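Local coordinates for protein putative amidohydrolase (Unidentified, PDB 3MKV) that probably works as a zinc-dependent prolidase of the amidohydrolase superfamily, hydrolysing dipeptides that end in proline, at residues Y236-I241 against D260-L265; D337-L342 against D392-Q397; D367-G370 against A376-D379. One frame throughout, in Å; residues are numbered along the deposited sequence.

In the fold
The three contacts sit at different places in the fold. Contact 1 is buried and joins two successive barrel helices, with the side chain of I241 about 12 Å from a zinc ion. Contact 2, partly buried, sets the late helix 337-343 against the loop after strand 380-383. Contact 3, also partly buried, joins two parts of the loop leading into that strand, where the barrel meets the small sheet containing 33-38; in sequence it falls between the two segments of contact 2. No element is held twice, and contacts 2 and 3, the closest pair, keep about 11 Å between nearest atoms. Contacts 1 and 2 are made without hydrogen bonds across their segments; contact 3 adds two, both to one carbonyl.

Contact 1: Y236-I241 against D260-L265; sequences YTPAAI and DETARL. With SO4 (sulfate ion), chain K.
T262 meets the 236-241 segment with both of its branches, where the backbones come closest, P238 CA to T262 CA being 5.7 Å. The packing itself rests on side-chain distances: T262 CG2 lies 3.5 Å from I241 CG2, the two side chains crossing obliquely, and T262 OG1 is 3.2 Å from P238 CB. With chi1 at -51°, OG1 sits beside the backbone N of T262 and CG2 anti to it, placing OG1 next to P238 and CG2 next to I241. The hydroxyl approach to proline is van der Waals; its hydrogen-bond partner is D259 OD1, just before the helix.

The two helices, 238-246 and 260-269, follow strands 232-235 and 251-254, so the contact joins neighbouring beta-alpha units of the amidohydrolase TIM barrel.

No hydrogen bond crosses between the segments; polar groups bond locally or to outside partners. T237 is the N-cap of helix 238-246, its OG1 accepting a weak bond from A240 N at 3.4 Å. Y236, just after strand 232-235, lies in the active site, its ring meeting the zinc ligands H234 and H254. Y236 OH, also bonded to Y280 OH, donates to O2 of a sulfate, probably from the crystallisation liquor, at 2.7 Å and in the ring plane.

Contact 2: D337-L342 against D392-Q397; sequences DEFRIL and DCLLGQ
F339 and L394 form the aromatic half of this contact, with one methyl of the leucine set over the ring. L394 CD1 stands 4.0 Å from the centroid of the F339 ring and only 3° off its normal, a CH-pi contact almost exactly over the centre of one face. L394 CB meets the same ring at F339 CD2, 4.0 Å away. The leucine holds CG anti to its carbonyl carbon and beside the backbone N (chi1 -55°), which brings CD1 over the face while CB stays by the ring carbon; the two side chains cross at about a right angle.

L395 packs on the base of the R340 side chain, again crossing it at about a right angle. Its CD2 lies 3.7 Å from R340 CB, and its CD1 follows at 4.1 Å from R340 CG; CD2 of L395 also lies 4.2 Å from D337 CA. R340 first sets CG anti to the backbone N (chi1 -161°), and a bend at chi3 then carries the guanidinium away from the leucine to D337. There R340 NH1 meets OD2 of D337 at 2.6 Å in a salt bridge, the carboxylate oxygen lying in plane at the guanidinium edge. This salt bridge stays within 337-342, at the margin of the leucine contact.

F323 stacks on the F339 ring, V351 and A355 of helix 348-362 touch it, and L394 also packs on V383. Helix 337-343 of the TIM-barrel amidohydrolase fold thus packs on the segment after strand 380-383, a strand that pairs antiparallel with 56-63 and 403-406.

Contact 3: D367-G370 against A376-D379; sequences DKLG and AHAD
The H377 ring lies beside the carbonyl of K368, which the residue takes up with two donors. The backbone N of H377 donates to K368 O at 3.1 Å, nearly straight at 175°, and ND1 of the ring donates to the same oxygen, also at 3.1 Å but more bent, at 148°. The two N-H groups come from opposite faces of the carbonyl plane, and ND1 stands above that plane. With chi1 near -72°, CG of H377 lies beside the backbone N, which lets the ring return to the acceptor its own N-H already holds.

L369 lies slantwise to the histidine, its CD2 neither over the face nor at the edge of the ring, 3.3 Å from ND1 and 3.6 Å from CB of H377. The same methyl lies 3.7 Å from D379 OD2, and that carboxylate makes its salt bridge with R128. Bent at chi3 and chi4, K368 brings NZ to 3.7 Å from CE1 of H377. A376 CB touches D367 O at 3.4 Å.

Through the backbone, A376 bonds with I34 of strand 33-38 and A378 with G32 just before it, and F33 meets the H377 ring.

Since ND1 is a donor, its proton is fixed by the carbonyl, and K368 NZ, 4.5 Å from H377 NE2, would probably disfavour a second proton, consistent with a neutral ring.

Contact 1: Y236-I241 against D260-L265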
loop_
_atom_site.group_PDB
_atom_site.type_symbol
_atom_site.label_atom_id
_atom_site.label_comp_id
_atom_site.label_asym_id
_atom_site.label_seq_id
_atom_site.Cartn_x
_atom_site.Cartn_y
_atom_site.Cartn_z
ATOM N N TYR A 236 4.103 -0.590 -38.331
ATOM C CA TYR A 236 3.504 -0.810 -39.656
ATOM C C TYR A 236 3.627 0.355 -40.655
ATOM O O TYR A 236 4.023 0.142 -41.805
ATOM C CB TYR A 236 2.038 -1.212 -39.522
ATOM C CG TYR A 236 1.820 -2.634 -39.057
ATOM C CD1 TYR A 236 2.403 -3.701 -39.728
ATOM C CD2 TYR A 236 1.003 -2.912 -37.966
ATOM C CE1 TYR A 236 2.202 -5.002 -39.314
ATOM C CE2 TYR A 236 0.797 -4.214 -37.541
ATOM C CZ TYR A 236 1.399 -5.257 -38.218
ATOM O OH TYR A 236 1.200 -6.558 -37.804
ATOM N N THR A 237 3.288 1.570 -40.224
ATOM C CA THR A 237 3.200 2.726 -41.128
ATOM C C THR A 237 4.487 3.536 -41.288
ATOM O O THR A 237 5.352 3.541 -40.415
ATOM C CB THR A 237 2.104 3.711 -40.689
ATOM O OG1 THR A 237 2.459 4.281 -39.424
ATOM C CG2 THR A 237 0.754 3.016 -40.579
ATOM N N PRO A 238 4.606 4.243 -42.418
ATOM C CA PRO A 238 5.795 5.067 -42.634
ATOM C C PRO A 238 6.101 5.963 -41.433
ATOM O O PRO A 238 7.219 5.968 -40.938
ATOM C CB PRO A 238 5.427 5.899 -43.870
ATOM C CG PRO A 238 4.437 5.019 -44.629
ATOM C CD PRO A 238 3.655 4.303 -43.548
ATOM N N ALA A 239 5.114 6.720 -40.971
ATOM C CA ALA A 239 5.307 7.606 -39.824
ATOM C C ALA A 239 5.892 6.872 -38.609
ATOM O O ALA A 239 6.836 7.344 -37.984
ATOM C CB ALA A 239 3.993 8.267 -39.461
ATOM N N ALA A 240 5.317 5.715 -38.281
ATOM C CA ALA A 240 5.753 4.926 -37.131
ATOM C C ALA A 240 7.111 4.254 -37.359
ATOM O O ALA A 240 7.975 4.237 -36.482
ATOM C CB ALA A 240 4.694 3.903 -36.776
ATOM N N ILE A 241 7.305 3.712 -38.550
ATOM C CA ILE A 241 8.598 3.174 -38.915
ATOM C C ILE A 241 9.688 4.242 -38.848
ATOM O O ILE A 241 10.751 4.031 -38.264
ATOM C CB ILE A 241 8.553 2.603 -40.317
ATOM C CG1 ILE A 241 7.574 1.420 -40.366
ATOM C CG2 ILE A 241 9.954 2.221 -40.762
ATOM C CD1 ILE A 241 7.305 0.883 -41.766
ATOM N N ASP A 260 8.299 3.890 -50.296
ATOM C CA ASP A 260 9.612 4.123 -50.897
ATOM C C ASP A 260 10.468 5.053 -50.052
ATOM O O ASP A 260 11.643 4.772 -49.790
ATOM C CB ASP A 260 9.453 4.719 -52.291
ATOM C CG ASP A 260 8.741 3.782 -53.242
ATOM O OD1 ASP A 260 7.603 4.098 -53.653
ATOM O OD2 ASP A 260 9.311 2.717 -53.570
ATOM N N GLU A 261 9.876 6.167 -49.633
ATOM C CA GLU A 261 10.610 7.195 -48.910
ATOM C C GLU A 261 11.139 6.697 -47.559
ATOM O O GLU A 261 12.266 7.019 -47.162
ATOM C CB GLU A 261 9.739 8.433 -48.720
ATOM C CG GLU A 261 10.444 9.555 -47.975
ATOM C CD GLU A 261 9.485 10.622 -47.466
ATOM O OE1 GLU A 261 9.681 11.093 -46.325
ATOM O OE2 GLU A 261 8.538 10.986 -48.203
ATOM N N THR A 262 10.323 5.919 -46.852
ATOM C CA THR A 262 10.726 5.373 -45.566
ATOM C C THR A 262 11.677 4.207 -45.783
ATOM O O THR A 262 12.631 4.017 -45.022
ATOM C CB THR A 262 9.518 4.901 -44.747
ATOM O OG1 THR A 262 8.541 5.942 -44.700
ATOM C CG2 THR A 262 9.933 4.551 -43.331
ATOM N N ALA A 263 11.413 3.424 -46.825
ATOM C CA ALA A 263 12.300 2.320 -47.177
ATOM C C ALA A 263 13.704 2.860 -47.333
ATOM O O ALA A 263 14.669 2.260 -46.863
ATOM C CB ALA A 263 11.846 1.654 -48.470
ATOM N N ARG A 264 13.805 4.011 -47.991
ATOM C CA ARG A 264 15.087 4.659 -48.213
ATOM C C ARG A 264 15.762 5.016 -46.900
ATOM O O ARG A 264 16.946 4.758 -46.717
ATOM C CB ARG A 264 14.928 5.908 -49.090
ATOM C CG ARG A 264 14.935 5.625 -50.592
ATOM C CD ARG A 264 15.304 6.876 -51.413
ATOM N NE ARG A 264 14.295 7.931 -51.309
ATOM C CZ ARG A 264 13.083 7.863 -51.860
ATOM N NH1 ARG A 264 12.720 6.789 -52.554
ATOM N NH2 ARG A 264 12.228 8.863 -51.705
ATOM N N LEU A 265 15.001 5.607 -45.987
ATOM C CA LEU A 265 15.534 6.071 -44.706
ATOM C C LEU A 265 16.084 4.925 -43.862
ATOM O O LEU A 265 17.143 5.042 -43.235
ATOM C CB LEU A 265 14.448 6.818 -43.935
ATOM C CG LEU A 265 14.841 7.341 -42.556
ATOM C CD1 LEU A 265 15.585 8.665 -42.670
ATOM C CD2 LEU A 265 13.598 7.489 -41.695
HETATM S S SO4 K . 0.034 -8.239 -35.058
HETATM O O1 SO4 K . 0.071 -9.137 -36.215
HETATM O O2 SO4 K . -0.155 -6.864 -35.514
HETATM O O3 SO4 K . -1.082 -8.609 -34.187
HETATM O O4 SO4 K . 1.300 -8.338 -34.330
#

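Contact 2: D337-L342 against D392-Q397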
loop_
_atom_site.group_PDB
_atom_site.type_symbol
_atom_site.label_atom_id
_atom_site.label_comp_id
_atom_site.label_asym_id
_atom_site.label_seq_id
_atom_site.Cartn_x
_atom_site.Cartn_y
_atom_site.Cartn_z
ATOM N N ASP A 337 6.120 -21.923 -44.801
ATOM C CA ASP A 337 5.451 -21.319 -45.946
ATOM C C ASP A 337 5.941 -19.910 -46.238
ATOM O O ASP A 337 5.621 -19.349 -47.282
ATOM C CB ASP A 337 3.939 -21.311 -45.756
ATOM C CG ASP A 337 3.315 -22.640 -46.078
ATOM O OD1 ASP A 337 3.888 -23.685 -45.697
ATOM O OD2 ASP A 337 2.248 -22.642 -46.721
ATOM N N GLU A 338 6.709 -19.332 -45.320
ATOM C CA GLU A 338 7.197 -17.975 -45.536
ATOM C C GLU A 338 8.233 -17.955 -46.660
ATOM O O GLU A 338 8.506 -16.907 -47.240
ATOM C CB GLU A 338 7.756 -17.365 -44.242
ATOM C CG GLU A 338 8.350 -15.953 -44.381
ATOM C CD GLU A 338 7.297 -14.847 -44.461
ATOM O OE1 GLU A 338 7.693 -13.659 -44.576
ATOM O OE2 GLU A 338 6.082 -15.163 -44.410
ATOM N N PHE A 339 8.803 -19.119 -46.960
ATOM C CA PHE A 339 9.742 -19.250 -48.076
ATOM C C PHE A 339 8.983 -19.174 -49.394
ATOM O O PHE A 339 9.309 -18.372 -50.275
ATOM C CB PHE A 339 10.511 -20.571 -47.997
ATOM C CG PHE A 339 11.505 -20.629 -46.875
ATOM C CD1 PHE A 339 12.594 -19.765 -46.852
ATOM C CD2 PHE A 339 11.364 -21.559 -45.846
ATOM C CE1 PHE A 339 13.524 -19.808 -45.810
ATOM C CE2 PHE A 339 12.293 -21.620 -44.794
ATOM C CZ PHE A 339 13.370 -20.742 -44.774
ATOM N N ARG A 340 7.955 -20.009 -49.508
ATOM C CA ARG A 340 7.058 -20.002 -50.657
ATOM C C ARG A 340 6.538 -18.596 -50.955
ATOM O O ARG A 340 6.607 -18.117 -52.092
ATOM C CB ARG A 340 5.872 -20.934 -50.392
ATOM C CG ARG A 340 5.122 -21.368 -51.645
ATOM C CD ARG A 340 3.705 -21.847 -51.330
ATOM N NE ARG A 340 2.776 -20.735 -51.124
ATOM C CZ ARG A 340 2.046 -20.559 -50.024
ATOM N NH1 ARG A 340 2.126 -21.432 -49.028
ATOM N NH2 ARG A 340 1.230 -19.514 -49.922
ATOM N N ILE A 341 6.006 -17.941 -49.930
ATOM C CA ILE A 341 5.400 -16.627 -50.101
ATOM C C ILE A 341 6.410 -15.592 -50.603
ATOM O O ILE A 341 6.166 -14.915 -51.606
ATOM C CB ILE A 341 4.745 -16.149 -48.799
ATOM C CG1 ILE A 341 3.572 -17.064 -48.433
ATOM C CG2 ILE A 341 4.284 -14.711 -48.933
ATOM C CD1 ILE A 341 2.912 -16.721 -47.121
ATOM N N LEU A 342 7.546 -15.473 -49.921
ATOM C CA LEU A 342 8.590 -14.545 -50.354
ATOM C C LEU A 342 9.106 -14.922 -51.743
ATOM O O LEU A 342 9.539 -14.064 -52.510
ATOM C CB LEU A 342 9.748 -14.515 -49.350
ATOM C CG LEU A 342 9.452 -14.085 -47.903
ATOM C CD1 LEU A 342 10.607 -14.421 -46.952
ATOM C CD2 LEU A 342 9.116 -12.608 -47.820
ATOM N N ASP A 392 10.654 -25.178 -52.498
ATOM C CA ASP A 392 9.634 -26.177 -52.211
ATOM C C ASP A 392 10.162 -27.333 -51.370
ATOM O O ASP A 392 9.391 -28.024 -50.709
ATOM C CB ASP A 392 9.036 -26.711 -53.515
ATOM C CG ASP A 392 8.315 -25.635 -54.313
ATOM O OD1 ASP A 392 8.119 -24.520 -53.781
ATOM O OD2 ASP A 392 7.944 -25.907 -55.474
ATOM N N CYS A 393 11.472 -27.546 -51.403
ATOM C CA CYS A 393 12.098 -28.585 -50.577
ATOM C C CYS A 393 12.124 -28.235 -49.072
ATOM O O CYS A 393 12.265 -29.118 -48.222
ATOM C CB CYS A 393 13.516 -28.892 -51.086
ATOM S SG CYS A 393 14.493 -27.428 -51.553
ATOM N N LEU A 394 11.995 -26.948 -48.756
ATOM C CA LEU A 394 11.965 -26.490 -47.365
ATOM C C LEU A 394 10.549 -26.516 -46.785
ATOM O O LEU A 394 10.378 -26.543 -45.572
ATOM C CB LEU A 394 12.573 -25.088 -47.239
ATOM C CG LEU A 394 13.992 -24.944 -47.807
ATOM C CD1 LEU A 394 14.512 -23.494 -47.787
ATOM C CD2 LEU A 394 14.960 -25.877 -47.095
ATOM N N LEU A 395 9.540 -26.525 -47.654
ATOM C CA LEU A 395 8.145 -26.440 -47.219
ATOM C C LEU A 395 7.703 -27.615 -46.366
ATOM O O LEU A 395 8.334 -28.673 -46.371
ATOM C CB LEU A 395 7.193 -26.333 -48.410
ATOM C CG LEU A 395 7.335 -25.153 -49.364
ATOM C CD1 LEU A 395 6.174 -25.149 -50.369
ATOM C CD2 LEU A 395 7.421 -23.837 -48.600
ATOM N N GLY A 396 6.598 -27.408 -45.647
ATOM C CA GLY A 396 5.982 -28.431 -44.821
ATOM C C GLY A 396 6.609 -28.606 -43.451
ATOM O O GLY A 396 6.891 -27.638 -42.741
ATOM N N GLN A 397 6.846 -29.859 -43.092
ATOM C CA GLN A 397 7.203 -30.213 -41.739
ATOM C C GLN A 397 8.520 -30.970 -41.768
ATOM O O GLN A 397 8.744 -31.880 -40.970
ATOM C CB GLN A 397 6.095 -31.080 -41.139
ATOM C CG GLN A 397 5.551 -30.592 -39.812
ATOM C CD GLN A 397 5.327 -29.082 -39.761
ATOM O OE1 GLN A 397 6.018 -28.371 -39.025
ATOM N NE2 GLN A 397 4.358 -28.588 -40.531
#

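Contact 3: D367-G370 against A376-D379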
loop_
_atom_site.group_PDB
_atom_site.type_symbol
_atom_site.label_atom_id
_atom_site.label_comp_id
_atom_site.label_asym_id
_atom_site.label_seq_id
_atom_site.Cartn_x
_atom_site.Cartn_y
_atom_site.Cartn_z
ATOM N N ASP A 367 29.484 -14.968 -39.428
ATOM C CA ASP A 367 30.573 -15.945 -39.441
ATOM C C ASP A 367 30.455 -16.961 -38.320
ATOM O O ASP A 367 31.211 -17.934 -38.276
ATOM C CB ASP A 367 31.933 -15.248 -39.366
ATOM C CG ASP A 367 32.304 -14.578 -40.659
ATOM O OD1 ASP A 367 32.171 -13.339 -40.746
ATOM O OD2 ASP A 367 32.709 -15.297 -41.595
ATOM N N LYS A 368 29.518 -16.709 -37.409
ATOM C CA LYS A 368 29.230 -17.629 -36.318
ATOM C C LYS A 368 27.982 -18.476 -36.596
ATOM O O LYS A 368 27.860 -19.587 -36.088
ATOM C CB LYS A 368 29.073 -16.862 -35.009
ATOM C CG LYS A 368 30.350 -16.725 -34.200
ATOM C CD LYS A 368 30.169 -15.678 -33.096
ATOM C CE LYS A 368 30.734 -16.149 -31.752
ATOM N NZ LYS A 368 29.796 -17.064 -31.017
ATOM N N LEU A 369 27.059 -17.941 -37.394
ATOM C CA LEU A 369 25.879 -18.683 -37.828
ATOM C C LEU A 369 25.523 -18.302 -39.277
ATOM O O LEU A 369 26.105 -17.372 -39.837
ATOM C CB LEU A 369 24.680 -18.402 -36.906
ATOM C CG LEU A 369 24.747 -18.672 -35.391
ATOM C CD1 LEU A 369 23.520 -18.093 -34.692
ATOM C CD2 LEU A 369 24.891 -20.149 -35.058
ATOM N N GLY A 370 24.571 -19.023 -39.871
ATOM C CA GLY A 370 24.085 -18.738 -41.215
ATOM C C GLY A 370 25.045 -19.043 -42.354
ATOM O O GLY A 370 24.715 -18.826 -43.522
ATOM N N ALA A 376 32.609 -21.663 -37.160
ATOM C CA ALA A 376 31.176 -21.416 -36.995
ATOM C C ALA A 376 30.493 -22.550 -36.236
ATOM O O ALA A 376 31.065 -23.627 -36.057
ATOM C CB ALA A 376 30.506 -21.226 -38.365
ATOM N N HIS A 377 29.266 -22.313 -35.792
ATOM C CA HIS A 377 28.514 -23.361 -35.100
ATOM C C HIS A 377 28.113 -24.451 -36.085
ATOM O O HIS A 377 27.665 -24.159 -37.196
ATOM C CB HIS A 377 27.273 -22.793 -34.399
ATOM C CG HIS A 377 27.589 -21.985 -33.181
ATOM N ND1 HIS A 377 27.633 -20.607 -33.191
ATOM C CD2 HIS A 377 27.888 -22.362 -31.915
ATOM C CE1 HIS A 377 27.947 -20.169 -31.984
ATOM N NE2 HIS A 377 28.102 -21.214 -31.191
ATOM N N ALA A 378 28.287 -25.703 -35.679
ATOM C CA ALA A 378 27.896 -26.823 -36.518
ATOM C C ALA A 378 26.385 -26.986 -36.459
ATOM O O ALA A 378 25.866 -27.966 -35.913
ATOM C CB ALA A 378 28.602 -28.105 -36.095
ATOM N N ASP A 379 25.697 -25.985 -37.000
ATOM C CA ASP A 379 24.267 -26.052 -37.261
ATOM C C ASP A 379 24.140 -26.334 -38.744
ATOM O O ASP A 379 24.361 -25.447 -39.572
ATOM C CB ASP A 379 23.586 -24.716 -36.935
ATOM C CG ASP A 379 23.696 -24.329 -35.460
ATOM O OD1 ASP A 379 24.393 -25.026 -34.680
ATOM O OD2 ASP A 379 23.071 -23.314 -35.081
HETATM O O HOH W 1 24.804 -22.176 -39.804
#